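Local structure of endoglucanase, glycoside hydrolase family 5 protein (Cytophaga hutchinsonii, 5IHS) at residues E30-L35 and D48-R53; T82-A87 and I118-D123; P151-E156 and T187-V192. The protein probably cleaves internal beta-1,4-glucosidic bonds of cellulose, as an endo-acting glucanase of glycoside hydrolase family 5. All coordinates share one frame; numbering follows the deposited sequence.

How the interactions relate
All three contacts belong to one TIM barrel. Interactions 2 and 3 are beta-alpha-beta pairings in its wall, and interaction 1 sits at the N-terminal ends of the strands. The centres of interactions 2 and 3 are about 10 Å apart. Their strands 119-125 and 153-156 are neighbours, joined by a probable hydrogen bond from E156 N to I122 O, 2.9 Å. Inside the barrel R85 NE meets E156 OE1 in a 2.8 Å salt bridge, toward the C-terminal strand ends, where the active site of family 5 enzymes lies. Interaction 1 reaches interaction 2 through a probable G33 O to Y119 OH hydrogen bond (2.7 Å), and interaction 3 through L35 CB and I190 CD1 at 3.6 Å.

Interaction 1. Residues E30-L35 and D48-R53; sequences EKYGKL and DTVQLR
V50 lies over one face of the Y32 ring. Its CG2 is 4.1 Å from the ring centroid, a CH-pi contact 23° off the normal, while CG1 leans over the CD2 side. The opposite face carries K31 CD. Y32 CG stands beside the backbone N, anti to the carbonyl carbon. D48 comes in at the ring edge, with its carboxylate turned 73° to the ring and OD2 3.8 Å from Y32 CD1. Further along, L35 CD2 meets V50 CG2 at 4.1 Å. L35 and L52 touch tip to tip through their CD1 methyls. The contact lies at the N-terminal, bottom end of the TIM barrel, where the short helix meets the segment between the hairpin 35-38/41-44 and strand 53-57. No direct hydrogen bond joins the two segments. Three waters bridge them instead. D48 OD2 accepts from two waters; one also donates to K31 O and the other to Y32 O, at 2.8 Å. A third water links Y32 OH, at 2.8 Å, to Q51 N. G33 then leaves the helix with positive phi (74°). Further out, I327 of helix 311-329 packs on Y32, M42 on V50 and L35, and Y119 on L35 and L52.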
loop_
_atom_site.group_PDB
_atom_site.type_symbol
_atom_site.label_atom_id
_atom_site.label_comp_id
_atom_site.label_asym_id
_atom_site.label_seq_id
_atom_site.Cartn_x
_atom_site.Cartn_y
_atom_site.Cartn_z
ATOM N N GLU A 30 -6.297 14.852 9.957
ATOM C CA GLU A 30 -6.422 16.279 10.258
ATOM C C GLU A 30 -5.055 16.940 10.408
ATOM O O GLU A 30 -4.872 18.093 10.011
ATOM C CB GLU A 30 -7.280 16.494 11.507
ATOM C CG GLU A 30 -8.747 16.260 11.236
ATOM C CD GLU A 30 -9.610 16.240 12.483
ATOM O OE1 GLU A 30 -9.065 16.202 13.603
ATOM O OE2 GLU A 30 -10.850 16.247 12.340
ATOM N N LYS A 31 -4.079 16.216 10.955
ATOM C CA LYS A 31 -2.730 16.754 11.116
ATOM C C LYS A 31 -2.078 17.065 9.775
ATOM O O LYS A 31 -1.555 18.165 9.565
ATOM C CB LYS A 31 -1.868 15.781 11.932
ATOM C CG LYS A 31 -0.426 16.244 12.140
ATOM C CD LYS A 31 0.421 15.163 12.802
ATOM C CE LYS A 31 1.866 15.583 12.995
ATOM N NZ LYS A 31 2.035 16.665 13.993
ATOM N N TYR A 32 -2.064 16.096 8.860
ATOM C CA TYR A 32 -1.315 16.262 7.615
ATOM C C TYR A 32 -2.172 16.772 6.459
ATOM O O TYR A 32 -1.644 17.426 5.549
ATOM C CB TYR A 32 -0.659 14.941 7.206
ATOM C CG TYR A 32 0.463 14.456 8.095
ATOM C CD1 TYR A 32 1.472 15.309 8.531
ATOM C CD2 TYR A 32 0.541 13.120 8.463
ATOM C CE1 TYR A 32 2.520 14.838 9.314
ATOM C CE2 TYR A 32 1.572 12.649 9.242
ATOM C CZ TYR A 32 2.562 13.494 9.665
ATOM O OH TYR A 32 3.579 12.956 10.436
ATOM N N GLY A 33 -3.467 16.453 6.453
ATOM C CA GLY A 33 -4.377 16.930 5.428
ATOM C C GLY A 33 -4.200 16.252 4.078
ATOM O O GLY A 33 -3.777 15.092 3.965
ATOM N N LYS A 34 -4.553 16.993 3.034
ATOM C CA LYS A 34 -4.430 16.493 1.672
ATOM C C LYS A 34 -2.969 16.253 1.336
ATOM O O LYS A 34 -2.103 17.085 1.621
ATOM C CB LYS A 34 -4.989 17.530 0.699
ATOM C CG LYS A 34 -6.491 17.726 0.759
ATOM C CD LYS A 34 -6.925 18.854 -0.181
ATOM C CE LYS A 34 -8.421 18.986 -0.294
ATOM N NZ LYS A 34 -8.756 20.085 -1.231
ATOM N N LEU A 35 -2.706 15.124 0.683
ATOM C CA LEU A 35 -1.366 14.721 0.288
ATOM C C LEU A 35 -1.118 15.033 -1.182
ATOM O O LEU A 35 -2.028 15.014 -2.016
ATOM C CB LEU A 35 -1.175 13.222 0.517
ATOM C CG LEU A 35 -1.438 12.760 1.949
ATOM C CD1 LEU A 35 -1.266 11.243 2.022
ATOM C CD2 LEU A 35 -0.542 13.444 2.965
ATOM N N ASP A 48 4.119 19.914 5.613
ATOM C CA ASP A 48 4.874 18.792 6.140
ATOM C C ASP A 48 5.397 17.931 4.999
ATOM O O ASP A 48 4.726 17.750 3.980
ATOM C CB ASP A 48 3.960 17.907 6.988
ATOM C CG ASP A 48 3.388 18.625 8.175
ATOM O OD1 ASP A 48 4.129 18.823 9.161
ATOM O OD2 ASP A 48 2.193 18.985 8.142
ATOM N N THR A 49 6.588 17.363 5.191
ATOM C CA THR A 49 7.008 16.206 4.408
ATOM C C THR A 49 6.498 14.969 5.149
ATOM O O THR A 49 6.778 14.795 6.342
ATOM C CB THR A 49 8.525 16.173 4.219
ATOM O OG1 THR A 49 8.942 17.383 3.580
ATOM C CG2 THR A 49 8.931 14.978 3.346
ATOM N N VAL A 50 5.703 14.144 4.473
ATOM C CA VAL A 50 4.927 13.090 5.113
ATOM C C VAL A 50 5.516 11.727 4.789
ATOM O O VAL A 50 5.835 11.431 3.629
ATOM C CB VAL A 50 3.452 13.163 4.673
ATOM C CG1 VAL A 50 2.646 12.048 5.301
ATOM C CG2 VAL A 50 2.844 14.504 5.030
ATOM N N GLN A 51 5.611 10.883 5.819
ATOM C CA GLN A 51 5.964 9.475 5.676
ATOM C C GLN A 51 4.947 8.663 6.469
ATOM O O GLN A 51 4.847 8.814 7.691
ATOM C CB GLN A 51 7.375 9.197 6.187
ATOM C CG GLN A 51 7.820 7.771 5.910
ATOM C CD GLN A 51 9.156 7.451 6.518
ATOM O OE1 GLN A 51 9.760 8.280 7.202
ATOM N NE2 GLN A 51 9.615 6.237 6.297
ATOM N N LEU A 52 4.180 7.833 5.772
ATOM C CA LEU A 52 3.167 6.979 6.368
ATOM C C LEU A 52 3.753 5.589 6.601
ATOM O O LEU A 52 4.644 5.143 5.874
ATOM C CB LEU A 52 1.955 6.869 5.436
ATOM C CG LEU A 52 1.299 8.207 5.085
ATOM C CD1 LEU A 52 0.153 7.998 4.106
ATOM C CD2 LEU A 52 0.813 8.970 6.321
ATOM N N ARG A 53 3.244 4.896 7.616
ATOM C CA ARG A 53 3.630 3.510 7.854
ATOM C C ARG A 53 2.414 2.767 8.368
ATOM O O ARG A 53 1.668 3.291 9.205
ATOM C CB ARG A 53 4.734 3.365 8.905
ATOM C CG ARG A 53 5.980 4.196 8.711
ATOM C CD ARG A 53 6.857 4.042 9.960
ATOM N NE ARG A 53 8.101 4.779 9.834
ATOM C CZ ARG A 53 8.231 6.069 10.092
ATOM N NH1 ARG A 53 7.209 6.776 10.563
ATOM N NH2 ARG A 53 9.411 6.645 9.912
HETATM O O HOH W 1 0.618 19.606 10.225
HETATM O O HOH W 2 0.720 18.914 5.912
HETATM O O HOH W 3 5.282 11.481 8.702
#

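Interaction 2. Residues T82-A87 and I118-D123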
loop_
_atom_site.group_PDB
_atom_site.type_symbol
_atom_site.label_atom_id
_atom_site.label_comp_id
_atom_site.label_asym_id
_atom_site.label_seq_id
_atom_site.Cartn_x
_atom_site.Cartn_y
_atom_site.Cartn_z
ATOM N N THR A 82 -0.693 4.654 10.508
ATOM C CA THR A 82 -1.186 5.887 9.908
ATOM C C THR A 82 -1.778 5.666 8.521
ATOM O O THR A 82 -2.347 6.606 7.947
ATOM C CB THR A 82 -0.093 6.952 9.879
ATOM O OG1 THR A 82 1.031 6.434 9.164
ATOM C CG2 THR A 82 0.315 7.363 11.291
ATOM N N VAL A 83 -1.693 4.435 8.005
ATOM C CA VAL A 83 -2.285 4.049 6.733
ATOM C C VAL A 83 -2.623 2.563 6.829
ATOM O O VAL A 83 -1.932 1.790 7.507
ATOM C CB VAL A 83 -1.322 4.368 5.553
ATOM C CG1 VAL A 83 0.013 3.609 5.680
ATOM C CG2 VAL A 83 -1.974 4.099 4.203
ATOM N N VAL A 84 -3.681 2.164 6.120
ATOM C CA VAL A 84 -4.056 0.764 5.937
ATOM C C VAL A 84 -4.309 0.554 4.451
ATOM O O VAL A 84 -4.820 1.448 3.766
ATOM C CB VAL A 84 -5.295 0.383 6.795
ATOM C CG1 VAL A 84 -6.516 1.237 6.459
ATOM C CG2 VAL A 84 -5.633 -1.097 6.667
ATOM N N ARG A 85 -3.967 -0.633 3.952
ATOM C CA ARG A 85 -4.111 -0.976 2.536
ATOM C C ARG A 85 -5.142 -2.080 2.356
ATOM O O ARG A 85 -5.040 -3.148 2.966
ATOM C CB ARG A 85 -2.758 -1.382 1.961
ATOM C CG ARG A 85 -2.742 -1.908 0.529
ATOM C CD ARG A 85 -1.309 -2.110 0.138
ATOM N NE ARG A 85 -1.004 -2.507 -1.233
ATOM C CZ ARG A 85 -0.520 -3.691 -1.615
ATOM N NH1 ARG A 85 -0.477 -4.742 -0.801
ATOM N NH2 ARG A 85 -0.081 -3.815 -2.857
ATOM N N ALA A 86 -6.137 -1.807 1.512
ATOM C CA ALA A 86 -7.185 -2.757 1.149
ATOM C C ALA A 86 -6.769 -3.411 -0.166
ATOM O O ALA A 86 -6.777 -2.758 -1.212
ATOM C CB ALA A 86 -8.523 -2.034 1.008
ATOM N N ALA A 87 -6.392 -4.693 -0.105
ATOM C CA ALA A 87 -5.824 -5.430 -1.238
ATOM C C ALA A 87 -6.948 -6.196 -1.931
ATOM O O ALA A 87 -7.185 -7.376 -1.658
ATOM C CB ALA A 87 -4.714 -6.362 -0.758
ATOM N N ILE A 118 -7.375 7.948 9.534
ATOM C CA ILE A 118 -6.101 7.513 8.971
ATOM C C ILE A 118 -6.237 7.416 7.451
ATOM O O ILE A 118 -7.336 7.442 6.895
ATOM C CB ILE A 118 -5.559 6.213 9.604
ATOM C CG1 ILE A 118 -6.436 4.997 9.296
ATOM C CG2 ILE A 118 -5.388 6.401 11.112
ATOM C CD1 ILE A 118 -5.795 3.670 9.661
ATOM N N TYR A 119 -5.095 7.307 6.780
ATOM C CA TYR A 119 -5.078 7.189 5.328
ATOM C C TYR A 119 -5.386 5.748 4.917
ATOM O O TYR A 119 -5.219 4.803 5.699
ATOM C CB TYR A 119 -3.736 7.679 4.758
ATOM C CG TYR A 119 -3.526 9.168 5.001
ATOM C CD1 TYR A 119 -4.066 10.109 4.131
ATOM C CD2 TYR A 119 -2.834 9.631 6.112
ATOM C CE1 TYR A 119 -3.921 11.465 4.364
ATOM C CE2 TYR A 119 -2.676 10.979 6.351
ATOM C CZ TYR A 119 -3.224 11.894 5.489
ATOM O OH TYR A 119 -3.064 13.237 5.789
ATOM N N VAL A 120 -5.839 5.579 3.675
ATOM C CA VAL A 120 -6.225 4.265 3.177
ATOM C C VAL A 120 -5.823 4.143 1.715
ATOM O O VAL A 120 -6.092 5.051 0.915
ATOM C CB VAL A 120 -7.729 3.974 3.387
ATOM C CG1 VAL A 120 -8.609 5.028 2.742
ATOM C CG2 VAL A 120 -8.086 2.576 2.884
ATOM N N ILE A 121 -5.186 3.022 1.378
ATOM C CA ILE A 121 -4.818 2.696 0.006
ATOM C C ILE A 121 -5.857 1.743 -0.566
ATOM O O ILE A 121 -6.095 0.668 -0.008
ATOM C CB ILE A 121 -3.428 2.055 -0.061
ATOM C CG1 ILE A 121 -2.353 2.990 0.494
ATOM C CG2 ILE A 121 -3.103 1.660 -1.496
ATOM C CD1 ILE A 121 -1.047 2.296 0.790
ATOM N N ILE A 122 -6.445 2.143 -1.693
ATOM C CA ILE A 122 -7.351 1.300 -2.461
ATOM C C ILE A 122 -6.487 0.597 -3.504
ATOM O O ILE A 122 -6.102 1.209 -4.500
ATOM C CB ILE A 122 -8.465 2.120 -3.117
ATOM C CG1 ILE A 122 -9.323 2.827 -2.063
ATOM C CG2 ILE A 122 -9.327 1.235 -4.024
ATOM C CD1 ILE A 122 -10.311 3.805 -2.641
ATOM N N ASP A 123 -6.162 -0.685 -3.263
ATOM C CA ASP A 123 -5.226 -1.459 -4.082
ATOM C C ASP A 123 -5.965 -2.433 -4.997
ATOM O O ASP A 123 -6.641 -3.365 -4.537
ATOM C CB ASP A 123 -4.253 -2.186 -3.150
ATOM C CG ASP A 123 -3.534 -3.378 -3.775
ATOM O OD1 ASP A 123 -3.214 -3.371 -4.980
ATOM O OD2 ASP A 123 -3.264 -4.332 -2.969
#
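Strands 83-89 and 119-125 are successive parallel strands of the TIM barrel, joined by helix 99-116 in a beta-alpha-beta unit. Five backbone hydrogen bonds zip them together. V84 N bonds Y119 O and V84 O takes I121 N; A86 N bonds I121 O and A86 O takes D123 N. The A86 N to I121 O bond is 2.9 Å and nearly straight (168°). At the start, Y119 N reaches T82 O at 3.1 Å from above the carbonyl plane. V84, A86, V120 and I122 point out of the barrel, and V84 CG1 touches V120 CG2 at 4.1 Å. V83, R85, A87, I121 and D123 point inward, with V83 CG2 3.9 Å from I121 CG1. R85 CG is anti to the backbone N (chi1 174°) and the chain stays extended to NE, which puts the guanidinium face under D123 OD2. The carboxylate stacks on it, the planes 10° apart, with D123 OD2 3.2 Å from R85 NH2. This salt bridge rests on charge alone, since no N-H points at OD2. The N-H groups serve others: NE pairs with E156, NH1 with E248 and S56, and NH2 makes a weak hydrogen bond to N159. D123 OD2 also bonds H125. The positive charge probably lowers the proton affinity of the carboxylates around it. Such a buried polar cluster is consistent with the active-site end of a family 5 barrel.

Interaction 3. Residues P151-E156 and T187-V192; sequences PNIIYE and TTNIIV
Strand 153-156 runs parallel to strand 191-193 in the TIM barrel wall, and helix 167-185 links them as a beta-alpha-beta unit. The contact is tight at its C-terminal end. V192 N donates to Y155 O at 2.7 Å and Y155 N to I190 O at 3.0 Å. The second bond is nearly straight, 171° at the hydrogen. Inside the barrel, I154 CG2 meets V192 CG2 at 3.8 Å. E156 continues that inner face with an extended chain, its CG anti to the backbone N (chi1 176°), and its carboxylate is held by R85 and T247. On the outer face the Y155 ring leans against the neighbouring strand, CD2 lying 4.0 Å from I191 CG1. I153 CG2 sits over one face of the same ring, and F140 and A144 of helix 133-147 and I182 of helix 167-185 pack on Y155. Y155 OH ends on D186, which also takes N189 ND2.

Toward the N-terminal side the two chains move apart, and waters bridge them. I153 O and I190 N stand 4.3 Å apart, too far for the next rung. One water completes it, donating to I153 O and accepting from I190 N at 2.9 Å. N189 turns its CB to I153 O, and its side-chain amide has both ends engaged. ND2 bonds I150 O as well as D186. A second water donates both to N189 OD1, at 2.8 Å, and to P151 O.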
loop_
_atom_site.group_PDB
_atom_site.type_symbol
_atom_site.label_atom_id
_atom_site.label_comp_id
_atom_site.label_asym_id
_atom_site.label_seq_id
_atom_site.Cartn_x
_atom_site.Cartn_y
_atom_site.Cartn_z
ATOM N N PRO A 151 -9.578 13.489 1.909
ATOM C CA PRO A 151 -8.102 13.478 1.904
ATOM C C PRO A 151 -7.483 12.145 2.279
ATOM O O PRO A 151 -6.280 11.946 2.048
ATOM C CB PRO A 151 -7.741 14.559 2.928
ATOM C CG PRO A 151 -8.939 14.598 3.857
ATOM C CD PRO A 151 -10.124 14.375 2.961
ATOM N N ASN A 152 -8.254 11.228 2.850
ATOM C CA ASN A 152 -7.691 9.962 3.314
ATOM C C ASN A 152 -7.250 9.047 2.175
ATOM O O ASN A 152 -6.491 8.108 2.427
ATOM C CB ASN A 152 -8.751 9.194 4.109
ATOM C CG ASN A 152 -9.389 10.021 5.198
ATOM O OD1 ASN A 152 -10.030 11.042 4.922
ATOM N ND2 ASN A 152 -9.274 9.556 6.447
ATOM N N ILE A 153 -7.755 9.259 0.962
ATOM C CA ILE A 153 -7.690 8.261 -0.106
ATOM C C ILE A 153 -6.363 8.326 -0.851
ATOM O O ILE A 153 -5.950 9.395 -1.312
ATOM C CB ILE A 153 -8.834 8.481 -1.108
ATOM C CG1 ILE A 153 -10.202 8.644 -0.422
ATOM C CG2 ILE A 153 -8.811 7.392 -2.187
ATOM C CD1 ILE A 153 -10.653 7.444 0.333
ATOM N N ILE A 154 -5.759 7.155 -1.053
ATOM C CA ILE A 154 -4.634 6.925 -1.956
ATOM C C ILE A 154 -5.044 5.778 -2.878
ATOM O O ILE A 154 -5.542 4.752 -2.406
ATOM C CB ILE A 154 -3.367 6.543 -1.158
ATOM C CG1 ILE A 154 -2.983 7.663 -0.179
ATOM C CG2 ILE A 154 -2.212 6.203 -2.097
ATOM C CD1 ILE A 154 -2.019 7.214 0.903
ATOM N N TYR A 155 -4.877 5.957 -4.191
ATOM C CA TYR A 155 -5.236 4.925 -5.156
ATOM C C TYR A 155 -3.994 4.157 -5.591
ATOM O O TYR A 155 -2.947 4.757 -5.834
ATOM C CB TYR A 155 -5.885 5.535 -6.397
ATOM C CG TYR A 155 -7.089 6.396 -6.116
ATOM C CD1 TYR A 155 -8.356 5.847 -6.020
ATOM C CD2 TYR A 155 -6.962 7.764 -5.958
ATOM C CE1 TYR A 155 -9.464 6.643 -5.774
ATOM C CE2 TYR A 155 -8.064 8.570 -5.716
ATOM C CZ TYR A 155 -9.310 8.005 -5.625
ATOM O OH TYR A 155 -10.424 8.774 -5.369
ATOM N N GLU A 156 -4.115 2.835 -5.738
ATOM C CA GLU A 156 -3.026 1.977 -6.211
ATOM C C GLU A 156 -3.597 1.131 -7.349
ATOM O O GLU A 156 -4.348 0.178 -7.130
ATOM C CB GLU A 156 -2.458 1.152 -5.059
ATOM C CG GLU A 156 -1.384 0.171 -5.499
ATOM C CD GLU A 156 -0.790 -0.640 -4.364
ATOM O OE1 GLU A 156 -1.294 -0.566 -3.220
ATOM O OE2 GLU A 156 0.217 -1.358 -4.628
ATOM N N THR A 187 -9.318 15.261 -8.088
ATOM C CA THR A 187 -8.335 16.018 -8.849
ATOM C C THR A 187 -6.922 15.889 -8.300
ATOM O O THR A 187 -5.968 16.000 -9.078
ATOM C CB THR A 187 -8.738 17.488 -8.952
ATOM O OG1 THR A 187 -8.772 18.077 -7.650
ATOM C CG2 THR A 187 -10.106 17.614 -9.573
ATOM N N THR A 188 -6.739 15.659 -6.990
ATOM C CA THR A 188 -5.386 15.711 -6.431
ATOM C C THR A 188 -4.929 14.542 -5.573
ATOM O O THR A 188 -3.729 14.479 -5.285
ATOM C CB THR A 188 -5.162 16.991 -5.611
ATOM O OG1 THR A 188 -6.011 16.983 -4.459
ATOM C CG2 THR A 188 -5.425 18.233 -6.451
ATOM N N ASN A 189 -5.796 13.625 -5.143
ATOM C CA ASN A 189 -5.282 12.567 -4.279
ATOM C C ASN A 189 -4.247 11.724 -5.027
ATOM O O ASN A 189 -4.279 11.583 -6.254
ATOM C CB ASN A 189 -6.413 11.703 -3.734
ATOM C CG ASN A 189 -7.187 12.393 -2.616
ATOM O OD1 ASN A 189 -6.629 13.198 -1.842
ATOM N ND2 ASN A 189 -8.469 12.079 -2.513
ATOM N N ILE A 190 -3.308 11.168 -4.264
ATOM C CA ILE A 190 -2.180 10.455 -4.841
ATOM C C ILE A 190 -2.630 9.169 -5.522
ATOM O O ILE A 190 -3.481 8.427 -5.014
ATOM C CB ILE A 190 -1.133 10.198 -3.746
ATOM C CG1 ILE A 190 -0.500 11.529 -3.310
ATOM C CG2 ILE A 190 -0.054 9.212 -4.233
ATOM C CD1 ILE A 190 0.470 11.432 -2.177
ATOM N N ILE A 191 -2.009 8.890 -6.667
ATOM C CA ILE A 191 -2.170 7.639 -7.389
ATOM C C ILE A 191 -0.796 6.988 -7.499
ATOM O O ILE A 191 0.159 7.627 -7.960
ATOM C CB ILE A 191 -2.784 7.873 -8.782
ATOM C CG1 ILE A 191 -4.134 8.595 -8.675
ATOM C CG2 ILE A 191 -2.918 6.558 -9.517
ATOM C CD1 ILE A 191 -4.651 9.120 -10.010
ATOM N N VAL A 192 -0.707 5.723 -7.075
ATOM C CA VAL A 192 0.541 4.962 -7.058
ATOM C C VAL A 192 0.455 3.904 -8.150
ATOM O O VAL A 192 -0.535 3.164 -8.223
ATOM C CB VAL A 192 0.794 4.295 -5.692
ATOM C CG1 VAL A 192 2.174 3.659 -5.667
ATOM C CG2 VAL A 192 0.605 5.279 -4.525
HETATM O O HOH W 4 -4.723 13.144 0.145
HETATM O O HOH W 5 -3.683 11.022 -1.428
#